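Local structure of antitoxin of toxin-antitoxin system VAPB (Rickettsia felis, 3ZVK) at residues 22-30 and 38-46. The protein neutralises its cognate RNase toxin VapC2, partially inhibiting the toxin's activity, and binds DNA, probably of its own promoter, in complex with the toxin. Numbering follows the deposited sequence.
Sequences RFSVKEVSV and VLQPLPNSW. With nucleotides of chain J.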
loop_
_atom_site.group_PDB
_atom_site.type_symbol
_atom_site.label_atom_id
_atom_site.label_comp_id
_atom_site.label_asym_id
_atom_site.label_seq_id
_atom_site.Cartn_x
_atom_site.Cartn_y
_atom_site.Cartn_z
ATOM N N ARG F 22 8.691 -2.698 10.438
ATOM C CA ARG F 22 9.290 -2.953 9.137
ATOM C C ARG F 22 9.499 -1.658 8.371
ATOM O O ARG F 22 8.682 -0.727 8.460
ATOM C CB ARG F 22 8.431 -3.908 8.303
ATOM C CG ARG F 22 8.605 -5.362 8.691
ATOM C CD ARG F 22 7.615 -6.213 7.916
ATOM N NE ARG F 22 7.807 -7.630 8.182
ATOM C CZ ARG F 22 6.974 -8.578 7.779
ATOM N NH1 ARG F 22 5.875 -8.262 7.106
ATOM N NH2 ARG F 22 7.223 -9.850 8.057
ATOM N N PHE F 23 10.632 -1.592 7.657
ATOM C CA PHE F 23 11.001 -0.439 6.840
ATOM C C PHE F 23 10.620 -0.725 5.395
ATOM O O PHE F 23 10.591 -1.891 4.985
ATOM C CB PHE F 23 12.494 -0.153 6.972
ATOM C CG PHE F 23 12.888 0.498 8.282
ATOM C CD1 PHE F 23 13.235 -0.276 9.389
ATOM C CD2 PHE F 23 12.952 1.889 8.399
ATOM C CE1 PHE F 23 13.624 0.328 10.592
ATOM C CE2 PHE F 23 13.341 2.494 9.607
ATOM C CZ PHE F 23 13.675 1.711 10.692
ATOM N N SER F 24 10.297 0.331 4.636
ATOM C CA SER F 24 9.956 0.196 3.217
ATOM C C SER F 24 11.159 0.574 2.365
ATOM O O SER F 24 11.067 0.553 1.147
ATOM C CB SER F 24 8.714 1.008 2.858
ATOM O OG SER F 24 8.974 2.398 2.946
ATOM N N VAL F 25 12.299 0.867 3.014
ATOM C CA VAL F 25 13.584 1.213 2.374
ATOM C C VAL F 25 14.564 0.033 2.547
ATOM O O VAL F 25 14.312 -0.838 3.373
ATOM C CB VAL F 25 14.167 2.559 2.903
ATOM C CG1 VAL F 25 13.269 3.729 2.519
ATOM C CG2 VAL F 25 14.385 2.522 4.413
ATOM N N LYS F 26 15.656 -0.019 1.770
ATOM C CA LYS F 26 16.602 -1.142 1.880
ATOM C C LYS F 26 17.827 -0.775 2.715
ATOM O O LYS F 26 18.619 -1.644 3.087
ATOM C CB LYS F 26 16.984 -1.687 0.493
ATOM C CG LYS F 26 15.793 -2.366 -0.194
ATOM C CD LYS F 26 16.182 -3.626 -0.939
ATOM C CE LYS F 26 15.075 -4.665 -1.054
ATOM N NZ LYS F 26 13.938 -4.255 -1.925
ATOM N N GLU F 27 17.947 0.524 3.034
ATOM C CA GLU F 27 19.025 1.082 3.818
ATOM C C GLU F 27 18.473 2.035 4.869
ATOM O O GLU F 27 17.465 2.701 4.637
ATOM C CB GLU F 27 20.009 1.823 2.908
ATOM C CG GLU F 27 21.013 0.910 2.227
ATOM C CD GLU F 27 22.133 1.613 1.483
ATOM O OE1 GLU F 27 21.833 2.534 0.687
ATOM O OE2 GLU F 27 23.312 1.240 1.692
ATOM N N VAL F 28 19.144 2.105 6.026
ATOM C CA VAL F 28 18.786 3.000 7.121
ATOM C C VAL F 28 20.002 3.699 7.668
ATOM O O VAL F 28 21.112 3.182 7.590
ATOM C CB VAL F 28 17.985 2.323 8.269
ATOM C CG1 VAL F 28 16.552 2.006 7.859
ATOM C CG2 VAL F 28 18.699 1.099 8.847
ATOM N N SER F 29 19.778 4.859 8.268
ATOM C CA SER F 29 20.799 5.654 8.943
ATOM C C SER F 29 20.911 5.106 10.389
ATOM O O SER F 29 19.889 4.802 10.993
ATOM C CB SER F 29 20.392 7.127 8.945
ATOM O OG SER F 29 19.624 7.522 10.079
ATOM N N VAL F 30 22.118 4.937 10.923
ATOM C CA VAL F 30 22.317 4.465 12.303
ATOM C C VAL F 30 23.060 5.546 13.058
ATOM O O VAL F 30 24.175 5.899 12.676
ATOM C CB VAL F 30 23.059 3.101 12.440
ATOM C CG1 VAL F 30 23.048 2.605 13.884
ATOM C CG2 VAL F 30 22.493 2.054 11.505
ATOM N N VAL F 38 19.489 5.080 17.022
ATOM C CA VAL F 38 18.323 5.501 16.252
ATOM C C VAL F 38 18.529 4.982 14.823
ATOM O O VAL F 38 19.628 5.137 14.271
ATOM C CB VAL F 38 18.108 7.044 16.256
ATOM C CG1 VAL F 38 16.903 7.442 15.396
ATOM C CG2 VAL F 38 17.929 7.565 17.671
ATOM N N LEU F 39 17.483 4.354 14.251
ATOM C CA LEU F 39 17.456 3.871 12.874
ATOM C C LEU F 39 16.376 4.696 12.168
ATOM O O LEU F 39 15.251 4.805 12.670
ATOM C CB LEU F 39 17.150 2.349 12.752
ATOM C CG LEU F 39 17.904 1.310 13.589
ATOM C CD1 LEU F 39 17.414 -0.053 13.243
ATOM C CD2 LEU F 39 19.356 1.280 13.286
ATOM N N GLN F 40 16.727 5.326 11.043
ATOM C CA GLN F 40 15.791 6.156 10.272
ATOM C C GLN F 40 15.829 5.789 8.781
ATOM O O GLN F 40 16.917 5.518 8.273
ATOM C CB GLN F 40 16.066 7.665 10.466
ATOM C CG GLN F 40 15.759 8.266 11.864
ATOM C CD GLN F 40 14.328 8.164 12.389
ATOM O OE1 GLN F 40 14.102 8.038 13.606
ATOM N NE2 GLN F 40 13.327 8.266 11.508
ATOM N N PRO F 41 14.680 5.785 8.050
ATOM C CA PRO F 41 14.724 5.418 6.617
ATOM C C PRO F 41 15.677 6.276 5.781
ATOM O O PRO F 41 15.569 7.502 5.776
ATOM C CB PRO F 41 13.265 5.537 6.152
ATOM C CG PRO F 41 12.558 6.295 7.224
ATOM C CD PRO F 41 13.293 6.062 8.494
ATOM N N LEU F 42 16.645 5.622 5.119
ATOM C CA LEU F 42 17.652 6.287 4.295
ATOM C C LEU F 42 17.586 5.864 2.809
ATOM O O LEU F 42 18.401 5.040 2.355
ATOM C CB LEU F 42 19.049 6.058 4.882
ATOM C CG LEU F 42 20.152 6.960 4.386
ATOM C CD1 LEU F 42 20.343 8.148 5.316
ATOM C CD2 LEU F 42 21.413 6.195 4.275
ATOM N N PRO F 43 16.624 6.412 2.023
ATOM C CA PRO F 43 16.604 6.079 0.589
ATOM C C PRO F 43 17.596 6.957 -0.190
ATOM O O PRO F 43 17.824 8.122 0.171
ATOM C CB PRO F 43 15.149 6.335 0.185
ATOM C CG PRO F 43 14.658 7.393 1.156
ATOM C CD PRO F 43 15.586 7.415 2.359
ATOM N N ASN F 44 18.210 6.378 -1.242
ATOM C CA ASN F 44 19.147 7.063 -2.138
ATOM C C ASN F 44 18.353 8.126 -2.880
ATOM O O ASN F 44 17.255 7.827 -3.336
ATOM C CB ASN F 44 19.746 6.066 -3.153
ATOM C CG ASN F 44 20.896 5.230 -2.632
ATOM O OD1 ASN F 44 21.926 5.756 -2.171
ATOM N ND2 ASN F 44 20.775 3.906 -2.759
ATOM N N SER F 45 18.854 9.365 -2.969
ATOM C CA SER F 45 18.120 10.414 -3.692
ATOM C C SER F 45 18.242 10.172 -5.198
ATOM O O SER F 45 19.176 9.483 -5.619
ATOM C CB SER F 45 18.666 11.801 -3.336
ATOM O OG SER F 45 19.850 12.162 -4.037
ATOM N N TRP F 46 17.338 10.756 -6.017
ATOM C CA TRP F 46 17.485 10.658 -7.470
ATOM C C TRP F 46 18.784 11.326 -7.930
ATOM O O TRP F 46 19.365 10.860 -8.911
ATOM C CB TRP F 46 16.284 11.225 -8.222
ATOM C CG TRP F 46 15.179 10.232 -8.434
ATOM C CD1 TRP F 46 13.915 10.305 -7.931
ATOM C CD2 TRP F 46 15.227 9.033 -9.231
ATOM N NE1 TRP F 46 13.159 9.258 -8.396
ATOM C CE2 TRP F 46 13.941 8.455 -9.190
ATOM C CE3 TRP F 46 16.219 8.416 -10.013
ATOM C CZ2 TRP F 46 13.628 7.270 -9.877
ATOM C CZ3 TRP F 46 15.916 7.234 -10.669
ATOM C CH2 TRP F 46 14.638 6.667 -10.591
ATOM P P DA J 17 4.406 -12.039 6.536
ATOM O OP1 DA J 17 4.131 -10.573 6.659
ATOM O OP2 DA J 17 5.407 -12.502 5.560
ATOM O "O5'" DA J 17 4.744 -12.606 7.993
ATOM C "C5'" DA J 17 3.992 -12.048 9.120
ATOM C "C4'" DA J 17 4.546 -12.500 10.462
ATOM O "O4'" DA J 17 4.563 -13.947 10.528
ATOM C "C3'" DA J 17 5.995 -12.067 10.641
ATOM O "O3'" DA J 17 6.074 -11.420 11.895
ATOM C "C2'" DA J 17 6.825 -13.347 10.415
ATOM C "C1'" DA J 17 5.853 -14.462 10.795
ATOM N N9 DA J 17 5.984 -15.726 10.048
ATOM C C8 DA J 17 5.759 -15.893 8.708
ATOM N N7 DA J 17 5.922 -17.122 8.288
ATOM C C5 DA J 17 6.177 -17.838 9.445
ATOM C C6 DA J 17 6.403 -19.210 9.683
ATOM N N6 DA J 17 6.378 -20.125 8.712
ATOM N N1 DA J 17 6.691 -19.603 10.955
ATOM C C2 DA J 17 6.702 -18.696 11.944
ATOM N N3 DA J 17 6.482 -17.377 11.822
ATOM C C4 DA J 17 6.230 -16.999 10.543
#
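Ser29 and Gln40 form the hydrogen-bonded pair of an antiparallel ladder between strands 27-30 and 38-41, whose axes run at 143°. Ser29 N gives the straighter bond, 2.9 Å to Gln40 O, and Gln40 N returns a hydrogen bond to Ser29 O. Farther along, Leu42 N gives a further hydrogen bond to Glu27 O at 3.1 Å. Val30 and Leu39 lie side by side on one face, Val30 CG2 3.7 Å from Leu39 CD2. On the face with Ser29 and Gln40, Leu42 CD1 packs against Ser29 CB at 3.8 Å. The ring edge of Phe23 meets Pro41, Phe23 CE2 lying 3.7 Å from Pro41 CD, while Val28 CG1 sits over one face of the Phe23 ring, offset toward the rim. Val25 CG2 touches Pro41 CB, and Val25 CG1 reaches on to Pro43. Glu27 directs its carboxylate to Lys5 of the second subunit in a salt bridge. Arg22, extended from CG to NE, carries its guanidinium edge to the phosphate of DA17 of chain J, where NH1 bonds OP1 at 2.9 Å and NH2 adds a weak bond. Asn44 O accepts a hydrogen bond from Arg67 of the toxin chain, which also makes a cation-pi contact with Trp46. This hairpin, its sheet continued by the second subunit, belongs to the AbrB/MazE-type DNA-binding fold of VapB antitoxins.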